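Local atomic coordinates of conserved exported protein (Bacteroides fragilis, PDB entry 3CLW), a protein that is probably a secreted glycoside hydrolase that cleaves O-glycosidic bonds, although its exact function and substrate remain unknown. Residues D26-K35 / Q107-K115; A285-H296 / R340-N350. One frame throughout, in Å; residues are numbered along the deposited sequence.

Contact 1 (D26-K35 / Q107-K115); sequences DAWRCAFIGK and QAGQQWFMK
Gly109, the second residue of helix 108-119, lies against Gly34 with their CA atoms 3.8 Å apart, at a glycine-lined crossing between a barrel helix of the family 30 TIM-barrel fold and the short helix 30-36 that follows the first strand. The axes pass within 6.6 Å at an angle of 73°, a good illustration of how helices lacking side chains at the crossing can meet backbone to backbone. Two nearly straight CA-H...O contacts run in opposite senses: Gly109 CA to Ala31 O at 3.4 Å and Gly34 CA to Gly109 O at 3.6 Å. A water accepts from Gly109 N and donates to Ala31 O.

Gln110 supplies the direct polar link. Its extended chain crosses Asp26 at about a right angle, and NE2 donates to Asp26 OD2 at 2.6 Å; the bond lies in the amide plane but meets the carboxylate from above, 37° out of its plane. The amide is held from several sides, since NE2 also reaches Asn71 O and OE1 accepts from Gln107 NE2, while Asn71 N grips Asp26 OD1; Asn71 thus links the pair to strand 68-71. A second water donates to Asp26 OD2 and to Gln110 O, joining the carboxylate to the helix backbone.

Trp112 brings CB to 3.6 Å from Gly34 O, a carbonyl that Lys42 also binds; the same lysine forms a cation-pi contact with the indole.

Phe113 ends the interface as the filling of a sandwich. The CZ3 corner of Trp112 covers one face, and on the opposite face Cys30 SG sits 4.0 Å from the Phe113 ring centroid, almost on the ring normal. Cys30 chi1 (-71°) turns the sulfur away from its own carbonyl carbon and over the ring. At the rim, in the ring plane, Ile33 CG2 touches Phe113 CZ at 3.8 Å.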
loop_
_atom_site.group_PDB
_atom_site.type_symbol
_atom_site.label_atom_id
_atom_site.label_comp_id
_atom_site.label_asym_id
_atom_site.label_seq_id
_atom_site.Cartn_x
_atom_site.Cartn_y
_atom_site.Cartn_z
ATOM N N ASP A 26 6.749 -6.362 -2.347
ATOM C CA ASP A 26 7.939 -7.220 -2.391
ATOM C C ASP A 26 9.153 -6.628 -3.147
ATOM O O ASP A 26 10.150 -7.314 -3.380
ATOM C CB ASP A 26 7.548 -8.564 -3.001
ATOM C CG ASP A 26 7.520 -8.556 -4.525
ATOM O OD1 ASP A 26 7.600 -7.479 -5.156
ATOM O OD2 ASP A 26 7.444 -9.670 -5.094
ATOM N N ALA A 27 9.049 -5.371 -3.561
ATOM C CA ALA A 27 9.940 -4.856 -4.626
ATOM C C ALA A 27 11.415 -4.856 -4.197
ATOM O O ALA A 27 11.735 -4.540 -3.021
ATOM C CB ALA A 27 9.518 -3.487 -5.036
ATOM N N TRP A 28 12.288 -5.229 -5.141
ATOM C CA TRP A 28 13.736 -5.063 -5.021
ATOM C C TRP A 28 14.416 -6.040 -4.069
ATOM O O TRP A 28 15.227 -6.838 -4.512
ATOM C CB TRP A 28 14.115 -3.634 -4.664
ATOM C CG TRP A 28 13.642 -2.615 -5.646
ATOM C CD1 TRP A 28 13.221 -2.818 -6.951
ATOM C CD2 TRP A 28 13.530 -1.204 -5.405
ATOM N NE1 TRP A 28 12.861 -1.604 -7.517
ATOM C CE2 TRP A 28 13.046 -0.608 -6.589
ATOM C CE3 TRP A 28 13.825 -0.386 -4.305
ATOM C CZ2 TRP A 28 12.830 0.761 -6.693
ATOM C CZ3 TRP A 28 13.629 1.006 -4.432
ATOM C CH2 TRP A 28 13.136 1.548 -5.606
ATOM N N ARG A 29 14.024 -6.015 -2.795
ATOM C CA ARG A 29 14.752 -6.710 -1.729
ATOM C C ARG A 29 14.334 -8.139 -1.427
ATOM O O ARG A 29 15.176 -8.979 -1.099
ATOM C CB ARG A 29 14.809 -5.804 -0.480
ATOM C CG ARG A 29 15.425 -4.471 -0.904
ATOM C CD ARG A 29 15.647 -3.501 0.190
ATOM N NE ARG A 29 14.541 -2.580 0.375
ATOM C CZ ARG A 29 14.433 -1.359 -0.138
ATOM N NH1 ARG A 29 15.322 -0.849 -0.968
ATOM N NH2 ARG A 29 13.383 -0.648 0.197
ATOM N N CYS A 30 13.048 -8.423 -1.579
ATOM C CA CYS A 30 12.504 -9.736 -1.298
ATOM C C CYS A 30 13.037 -10.819 -2.229
ATOM O O CYS A 30 13.124 -12.008 -1.846
ATOM C CB CYS A 30 10.961 -9.686 -1.305
ATOM S SG CYS A 30 10.357 -8.786 0.168
ATOM N N ALA A 31 13.422 -10.417 -3.439
ATOM C CA ALA A 31 14.107 -11.356 -4.338
ATOM C C ALA A 31 15.387 -11.896 -3.660
ATOM O O ALA A 31 15.716 -13.076 -3.803
ATOM C CB ALA A 31 14.437 -10.690 -5.683
ATOM N N PHE A 32 16.091 -11.039 -2.922
ATOM C CA PHE A 32 17.340 -11.464 -2.279
ATOM C C PHE A 32 17.061 -12.237 -1.007
ATOM O O PHE A 32 17.603 -13.297 -0.815
ATOM C CB PHE A 32 18.273 -10.278 -2.018
ATOM C CG PHE A 32 18.785 -9.665 -3.275
ATOM C CD1 PHE A 32 19.885 -10.226 -3.930
ATOM C CD2 PHE A 32 18.131 -8.560 -3.856
ATOM C CE1 PHE A 32 20.358 -9.677 -5.127
ATOM C CE2 PHE A 32 18.612 -8.002 -5.034
ATOM C CZ PHE A 32 19.723 -8.563 -5.672
ATOM N N ILE A 33 16.165 -11.712 -0.179
ATOM C CA ILE A 33 15.836 -12.332 1.073
ATOM C C ILE A 33 15.228 -13.717 0.874
ATOM O O ILE A 33 15.594 -14.665 1.572
ATOM C CB ILE A 33 14.896 -11.445 1.894
ATOM C CG1 ILE A 33 15.617 -10.184 2.346
ATOM C CG2 ILE A 33 14.331 -12.224 3.117
ATOM C CD1 ILE A 33 14.706 -9.165 3.026
ATOM N N GLY A 34 14.284 -13.828 -0.058
ATOM C CA GLY A 34 13.614 -15.080 -0.274
ATOM C C GLY A 34 14.503 -16.153 -0.860
ATOM O O GLY A 34 14.226 -17.344 -0.718
ATOM N N LYS A 35 15.562 -15.729 -1.535
ATOM C CA LYS A 35 16.459 -16.669 -2.186
ATOM C C LYS A 35 17.689 -17.007 -1.350
ATOM O O LYS A 35 18.109 -18.148 -1.335
ATOM C CB LYS A 35 16.910 -16.156 -3.547
ATOM C CG LYS A 35 17.609 -17.220 -4.377
ATOM C CD LYS A 35 18.124 -16.644 -5.709
ATOM C CE LYS A 35 18.460 -17.797 -6.688
ATOM N NZ LYS A 35 19.536 -17.355 -7.637
ATOM N N GLN A 107 12.513 -15.016 -10.708
ATOM C CA GLN A 107 11.832 -14.343 -9.590
ATOM C C GLN A 107 11.606 -15.311 -8.393
ATOM O O GLN A 107 10.572 -15.236 -7.703
ATOM C CB GLN A 107 10.511 -13.685 -10.062
ATOM C CG GLN A 107 10.763 -12.678 -11.226
ATOM C CD GLN A 107 9.720 -11.553 -11.349
ATOM O OE1 GLN A 107 9.016 -11.475 -12.345
ATOM N NE2 GLN A 107 9.657 -10.657 -10.360
ATOM N N ALA A 108 12.588 -16.210 -8.166
ATOM C CA ALA A 108 12.485 -17.282 -7.161
ATOM C C ALA A 108 12.299 -16.743 -5.747
ATOM O O ALA A 108 11.423 -17.218 -5.010
ATOM C CB ALA A 108 13.716 -18.206 -7.224
ATOM N N GLY A 109 13.078 -15.722 -5.381
ATOM C CA GLY A 109 12.990 -15.154 -4.047
ATOM C C GLY A 109 11.589 -14.607 -3.781
ATOM O O GLY A 109 11.025 -14.788 -2.711
ATOM N N GLN A 110 11.031 -13.935 -4.774
ATOM C CA GLN A 110 9.674 -13.398 -4.657
ATOM C C GLN A 110 8.612 -14.503 -4.604
ATOM O O GLN A 110 7.618 -14.372 -3.875
ATOM C CB GLN A 110 9.393 -12.423 -5.789
ATOM C CG GLN A 110 10.101 -11.118 -5.649
ATOM C CD GLN A 110 10.072 -10.350 -6.958
ATOM O OE1 GLN A 110 10.975 -10.506 -7.779
ATOM N NE2 GLN A 110 9.024 -9.542 -7.171
ATOM N N GLN A 111 8.843 -15.595 -5.334
ATOM C CA GLN A 111 7.927 -16.733 -5.265
ATOM C C GLN A 111 7.970 -17.405 -3.905
ATOM O O GLN A 111 6.951 -17.867 -3.427
ATOM C CB GLN A 111 8.182 -17.753 -6.366
ATOM C CG GLN A 111 7.971 -17.216 -7.805
ATOM C CD GLN A 111 8.168 -18.301 -8.824
ATOM O OE1 GLN A 111 7.574 -19.364 -8.726
ATOM N NE2 GLN A 111 9.019 -18.064 -9.786
ATOM N N TRP A 112 9.143 -17.445 -3.272
ATOM C CA TRP A 112 9.249 -17.920 -1.888
ATOM C C TRP A 112 8.302 -17.117 -0.973
ATOM O O TRP A 112 7.600 -17.695 -0.176
ATOM C CB TRP A 112 10.713 -17.868 -1.341
ATOM C CG TRP A 112 10.755 -18.474 0.011
ATOM C CD1 TRP A 112 10.920 -19.813 0.310
ATOM C CD2 TRP A 112 10.528 -17.809 1.257
ATOM N NE1 TRP A 112 10.822 -20.007 1.672
ATOM C CE2 TRP A 112 10.582 -18.796 2.275
ATOM C CE3 TRP A 112 10.281 -16.474 1.618
ATOM C CZ2 TRP A 112 10.418 -18.484 3.635
ATOM C CZ3 TRP A 112 10.140 -16.168 2.956
ATOM C CH2 TRP A 112 10.175 -17.181 3.949
ATOM N N PHE A 113 8.347 -15.788 -1.067
ATOM C CA PHE A 113 7.455 -14.901 -0.300
ATOM C C PHE A 113 5.970 -15.149 -0.539
ATOM O O PHE A 113 5.178 -15.161 0.404
ATOM C CB PHE A 113 7.799 -13.421 -0.504
ATOM C CG PHE A 113 8.781 -12.932 0.460
ATOM C CD1 PHE A 113 10.149 -13.012 0.183
ATOM C CD2 PHE A 113 8.364 -12.470 1.688
ATOM C CE1 PHE A 113 11.079 -12.625 1.120
ATOM C CE2 PHE A 113 9.280 -12.067 2.624
ATOM C CZ PHE A 113 10.646 -12.147 2.342
ATOM N N MET A 114 5.590 -15.365 -1.795
ATOM C CA MET A 114 4.194 -15.796 -2.107
ATOM C C MET A 114 3.835 -17.064 -1.344
ATOM O O MET A 114 2.791 -17.130 -0.696
ATOM C CB MET A 114 3.990 -15.972 -3.614
ATOM C CG MET A 114 4.164 -14.664 -4.438
ATOM S SD MET A 114 4.023 -14.853 -6.241
ATOM C CE MET A 114 2.296 -15.294 -6.361
ATOM N N LYS A 115 4.698 -18.073 -1.423
ATOM C CA LYS A 115 4.465 -19.337 -0.745
ATOM C C LYS A 115 4.383 -19.182 0.780
ATOM O O LYS A 115 3.539 -19.777 1.407
ATOM C CB LYS A 115 5.485 -20.417 -1.160
HETATM O O HOH W 1 6.959 -11.820 -3.263
HETATM O O HOH W 2 15.178 -14.194 -6.679
#

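Contact 2 (A285-H296 / R340-N350); sequences ATLLVDIRNRIH and RIIHNDLTLAN
Arg292 reaches with an extended chain across to Asp345, and NE donates to Asp345 OD1 at 2.8 Å in a salt bridge. The bond is bent, 139° at the hydrogen: OD1 sits near the guanidinium plane, but NE stands above the carboxylate. NH1 turns back to Leu288 O at 3.0 Å, in the carbonyl plane and on a lone pair, while Leu288 CD1 lies over one guanidinium face. NH2 pairs with Asp278, whose carboxylate approaches that of Asp345, so the arginine probably eases the repulsion between them.

Asn344 stands nearly upright to this group, its amide 76° from the guanidinium plane. ND2 is held by Arg340 O at 2.8 Å, which directs OD1 to 3.5 Å from Val289 CG1; Leu288 CD2 packs against both ND2 and Arg340 CG. These residues join two successive outer helices of the TIM barrel, running in nearly the same direction with axes 9.5 Å apart, 27° from parallel.

Further along, Leu348 brings CD1 to 3.5 Å from Val289 CB and lays its other methyl beside Asn293 OD1, while Asn293 ND2 bonds Asp420. Last, the imidazole of His296, swung opposite its backbone N, lies flat against the Asn350 amide: ND2 is 3.8 Å above the His296 ring plane, over its centre.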
loop_
_atom_site.group_PDB
_atom_site.type_symbol
_atom_site.label_atom_id
_atom_site.label_comp_id
_atom_site.label_asym_id
_atom_site.label_seq_id
_atom_site.Cartn_x
_atom_site.Cartn_y
_atom_site.Cartn_z
ATOM N N ALA A 285 -0.640 19.448 7.804
ATOM C CA ALA A 285 -1.973 18.916 8.092
ATOM C C ALA A 285 -3.088 19.520 7.242
ATOM O O ALA A 285 -4.089 18.840 6.947
ATOM C CB ALA A 285 -2.315 19.036 9.583
ATOM N N THR A 286 -2.943 20.793 6.874
ATOM C CA THR A 286 -3.970 21.425 6.026
ATOM C C THR A 286 -4.051 20.703 4.668
ATOM O O THR A 286 -5.137 20.327 4.207
ATOM C CB THR A 286 -3.789 22.965 5.872
ATOM O OG1 THR A 286 -2.535 23.255 5.242
ATOM C CG2 THR A 286 -3.801 23.625 7.213
ATOM N N LEU A 287 -2.896 20.477 4.055
ATOM C CA LEU A 287 -2.835 19.735 2.806
ATOM C C LEU A 287 -3.347 18.301 3.000
ATOM O O LEU A 287 -4.154 17.813 2.210
ATOM C CB LEU A 287 -1.412 19.764 2.248
ATOM C CG LEU A 287 -1.054 18.856 1.064
ATOM C CD1 LEU A 287 -1.879 19.223 -0.192
ATOM C CD2 LEU A 287 0.450 18.932 0.791
ATOM N N LEU A 288 -2.880 17.645 4.068
ATOM C CA LEU A 288 -3.258 16.266 4.379
ATOM C C LEU A 288 -4.772 16.097 4.308
ATOM O O LEU A 288 -5.289 15.229 3.583
ATOM C CB LEU A 288 -2.718 15.856 5.762
ATOM C CG LEU A 288 -3.244 14.610 6.509
ATOM C CD1 LEU A 288 -2.593 13.309 6.030
ATOM C CD2 LEU A 288 -3.053 14.760 8.013
ATOM N N VAL A 289 -5.495 16.928 5.049
ATOM C CA VAL A 289 -6.945 16.733 5.158
ATOM C C VAL A 289 -7.757 17.238 3.951
ATOM O O VAL A 289 -8.711 16.574 3.534
ATOM C CB VAL A 289 -7.526 17.256 6.510
ATOM C CG1 VAL A 289 -6.838 16.553 7.688
ATOM C CG2 VAL A 289 -7.423 18.802 6.637
ATOM N N ASP A 290 -7.371 18.393 3.396
ATOM C CA ASP A 290 -8.041 18.987 2.225
ATOM C C ASP A 290 -8.009 18.084 0.992
ATOM O O ASP A 290 -9.058 17.795 0.398
ATOM C CB ASP A 290 -7.396 20.327 1.841
ATOM C CG ASP A 290 -7.732 21.458 2.815
ATOM O OD1 ASP A 290 -7.085 22.531 2.682
ATOM O OD2 ASP A 290 -8.618 21.292 3.702
ATOM N N ILE A 291 -6.809 17.641 0.602
ATOM C CA ILE A 291 -6.688 16.819 -0.599
ATOM C C ILE A 291 -7.471 15.502 -0.483
ATOM O O ILE A 291 -8.117 15.086 -1.447
ATOM C CB ILE A 291 -5.228 16.575 -1.025
ATOM C CG1 ILE A 291 -5.187 16.020 -2.467
ATOM C CG2 ILE A 291 -4.517 15.627 -0.060
ATOM C CD1 ILE A 291 -3.923 16.287 -3.197
ATOM N N ARG A 292 -7.455 14.887 0.698
ATOM C CA ARG A 292 -8.159 13.626 0.906
ATOM C C ARG A 292 -9.681 13.785 0.948
ATOM O O ARG A 292 -10.430 12.905 0.483
ATOM C CB ARG A 292 -7.624 12.920 2.162
ATOM C CG ARG A 292 -6.350 12.109 1.904
ATOM C CD ARG A 292 -5.434 12.006 3.115
ATOM N NE ARG A 292 -4.155 11.454 2.680
ATOM C CZ ARG A 292 -3.116 12.174 2.263
ATOM N NH1 ARG A 292 -3.165 13.502 2.289
ATOM N NH2 ARG A 292 -2.010 11.568 1.836
ATOM N N ASN A 293 -10.146 14.884 1.538
ATOM C CA ASN A 293 -11.572 15.258 1.447
ATOM C C ASN A 293 -11.991 15.489 0.006
ATOM O O ASN A 293 -13.053 15.069 -0.406
ATOM C CB ASN A 293 -11.871 16.508 2.274
ATOM C CG ASN A 293 -12.185 16.183 3.729
ATOM O OD1 ASN A 293 -12.753 15.129 4.030
ATOM N ND2 ASN A 293 -11.841 17.104 4.634
ATOM N N ARG A 294 -11.127 16.124 -0.767
ATOM C CA ARG A 294 -11.427 16.362 -2.168
ATOM C C ARG A 294 -11.620 15.063 -2.959
ATOM O O ARG A 294 -12.527 14.970 -3.805
ATOM C CB ARG A 294 -10.350 17.224 -2.812
ATOM C CG ARG A 294 -10.892 17.940 -4.041
ATOM C CD ARG A 294 -9.836 18.731 -4.716
ATOM N NE ARG A 294 -10.269 19.140 -6.044
ATOM C CZ ARG A 294 -9.512 19.783 -6.916
ATOM N NH1 ARG A 294 -8.273 20.116 -6.604
ATOM N NH2 ARG A 294 -10.014 20.110 -8.104
ATOM N N ILE A 295 -10.789 14.058 -2.653
ATOM C CA ILE A 295 -10.862 12.763 -3.316
ATOM C C ILE A 295 -12.255 12.186 -3.152
ATOM O O ILE A 295 -12.905 11.834 -4.137
ATOM C CB ILE A 295 -9.805 11.740 -2.771
ATOM C CG1 ILE A 295 -8.365 12.227 -3.062
ATOM C CG2 ILE A 295 -10.073 10.354 -3.340
ATOM C CD1 ILE A 295 -7.277 11.294 -2.517
ATOM N N HIS A 296 -12.695 12.085 -1.901
ATOM C CA HIS A 296 -14.002 11.539 -1.602
ATOM C C HIS A 296 -15.167 12.363 -2.203
ATOM O O HIS A 296 -16.125 11.796 -2.722
ATOM C CB HIS A 296 -14.184 11.394 -0.102
ATOM C CG HIS A 296 -15.466 10.738 0.274
ATOM N ND1 HIS A 296 -15.852 9.522 -0.246
ATOM C CD2 HIS A 296 -16.474 11.143 1.085
ATOM C CE1 HIS A 296 -17.033 9.191 0.249
ATOM N NE2 HIS A 296 -17.437 10.163 1.049
ATOM N N ARG A 340 -1.231 8.605 11.097
ATOM C CA ARG A 340 -2.079 9.756 10.752
ATOM C C ARG A 340 -2.467 9.745 9.264
ATOM O O ARG A 340 -3.628 9.999 8.917
ATOM C CB ARG A 340 -1.355 11.070 11.097
ATOM C CG ARG A 340 -2.126 12.317 10.620
ATOM C CD ARG A 340 -1.602 13.591 11.250
ATOM N NE ARG A 340 -0.301 13.943 10.704
ATOM C CZ ARG A 340 0.304 15.091 10.967
ATOM N NH1 ARG A 340 -0.279 15.982 11.780
ATOM N NH2 ARG A 340 1.479 15.362 10.421
ATOM N N ILE A 341 -1.508 9.424 8.395
ATOM C CA ILE A 341 -1.843 9.195 7.005
ATOM C C ILE A 341 -2.915 8.119 6.897
ATOM O O ILE A 341 -3.915 8.314 6.184
ATOM C CB ILE A 341 -0.644 8.791 6.139
ATOM C CG1 ILE A 341 0.432 9.864 6.168
ATOM C CG2 ILE A 341 -1.103 8.585 4.686
ATOM C CD1 ILE A 341 1.799 9.375 5.742
ATOM N N ILE A 342 -2.725 7.009 7.614
ATOM C CA ILE A 342 -3.674 5.911 7.524
ATOM C C ILE A 342 -5.085 6.355 7.927
ATOM O O ILE A 342 -6.057 6.128 7.175
ATOM C CB ILE A 342 -3.235 4.648 8.320
ATOM C CG1 ILE A 342 -1.987 4.029 7.678
ATOM C CG2 ILE A 342 -4.392 3.590 8.371
ATOM C CD1 ILE A 342 -1.297 2.910 8.497
ATOM N N HIS A 343 -5.186 6.983 9.102
ATOM C CA HIS A 343 -6.473 7.409 9.614
ATOM C C HIS A 343 -7.236 8.320 8.636
ATOM O O HIS A 343 -8.421 8.135 8.403
ATOM C CB HIS A 343 -6.299 8.128 10.932
ATOM C CG HIS A 343 -7.545 8.808 11.400
ATOM N ND1 HIS A 343 -8.504 8.165 12.149
ATOM C CD2 HIS A 343 -7.998 10.065 11.205
ATOM C CE1 HIS A 343 -9.491 9.004 12.402
ATOM N NE2 HIS A 343 -9.209 10.158 11.832
ATOM N N ASN A 344 -6.538 9.302 8.078
ATOM C CA ASN A 344 -7.133 10.254 7.153
ATOM C C ASN A 344 -7.490 9.625 5.803
ATOM O O ASN A 344 -8.533 9.953 5.215
ATOM C CB ASN A 344 -6.228 11.484 7.013
ATOM C CG ASN A 344 -6.274 12.358 8.249
ATOM O OD1 ASN A 344 -7.197 13.151 8.411
ATOM N ND2 ASN A 344 -5.298 12.200 9.142
ATOM N N ASP A 345 -6.655 8.701 5.327
ATOM C CA ASP A 345 -7.033 7.924 4.152
ATOM C C ASP A 345 -8.328 7.151 4.342
ATOM O O ASP A 345 -9.206 7.164 3.464
ATOM C CB ASP A 345 -5.906 7.001 3.702
ATOM C CG ASP A 345 -4.857 7.741 2.890
ATOM O OD1 ASP A 345 -5.137 8.870 2.435
ATOM O OD2 ASP A 345 -3.752 7.216 2.708
ATOM N N LEU A 346 -8.439 6.468 5.476
ATOM C CA LEU A 346 -9.622 5.667 5.805
ATOM C C LEU A 346 -10.871 6.506 6.090
ATOM O O LEU A 346 -11.958 6.129 5.728
ATOM C CB LEU A 346 -9.331 4.773 7.016
ATOM C CG LEU A 346 -8.315 3.644 6.855
ATOM C CD1 LEU A 346 -8.043 2.969 8.197
ATOM C CD2 LEU A 346 -8.763 2.629 5.786
ATOM N N THR A 347 -10.696 7.642 6.757
ATOM C CA THR A 347 -11.837 8.414 7.232
ATOM C C THR A 347 -12.187 9.617 6.359
ATOM O O THR A 347 -13.317 10.030 6.356
ATOM C CB THR A 347 -11.642 8.897 8.690
ATOM O OG1 THR A 347 -10.495 9.749 8.739
ATOM C CG2 THR A 347 -11.445 7.729 9.638
ATOM N N LEU A 348 -11.219 10.194 5.660
ATOM C CA LEU A 348 -11.478 11.333 4.804
ATOM C C LEU A 348 -11.600 10.921 3.335
ATOM O O LEU A 348 -12.555 11.294 2.676
ATOM C CB LEU A 348 -10.428 12.433 4.986
ATOM C CG LEU A 348 -10.279 13.026 6.385
ATOM C CD1 LEU A 348 -9.498 14.320 6.321
ATOM C CD2 LEU A 348 -11.618 13.238 7.056
ATOM N N ALA A 349 -10.647 10.122 2.848
ATOM C CA ALA A 349 -10.663 9.650 1.470
ATOM C C ALA A 349 -11.492 8.376 1.337
ATOM O O ALA A 349 -11.697 7.895 0.222
ATOM C CB ALA A 349 -9.252 9.464 0.938
ATOM N N ASN A 350 -11.990 7.869 2.470
ATOM C CA ASN A 350 -12.758 6.623 2.543
ATOM C C ASN A 350 -12.081 5.453 1.831
ATOM O O ASN A 350 -12.739 4.674 1.120
ATOM C CB ASN A 350 -14.191 6.830 2.015
ATOM C CG ASN A 350 -15.112 7.501 3.037
ATOM O OD1 ASN A 350 -16.176 6.991 3.359
ATOM N ND2 ASN A 350 -14.702 8.641 3.538
#

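From the N terminus, the chain runs through strand 6-25 into helix 30-36, and contact 1 closes when helix 108-119 returns to it after a loop of 71 residues that includes helix 39-50 and strand 68-71. The barrel then continues to helix 285-300, where contact 2 opens; it closes 43 residues on, after strand 307-310, at the end of helix 328-347. The two loops lie in series, neither nested nor crossed. The centres of contact 1 and contact 2 are 33 Å apart, on opposite sides of the chain's centre. Contact 1 thus ties together early barrel elements, and contact 2 late ones, the latter beside strand 427-433 and helix 420-423.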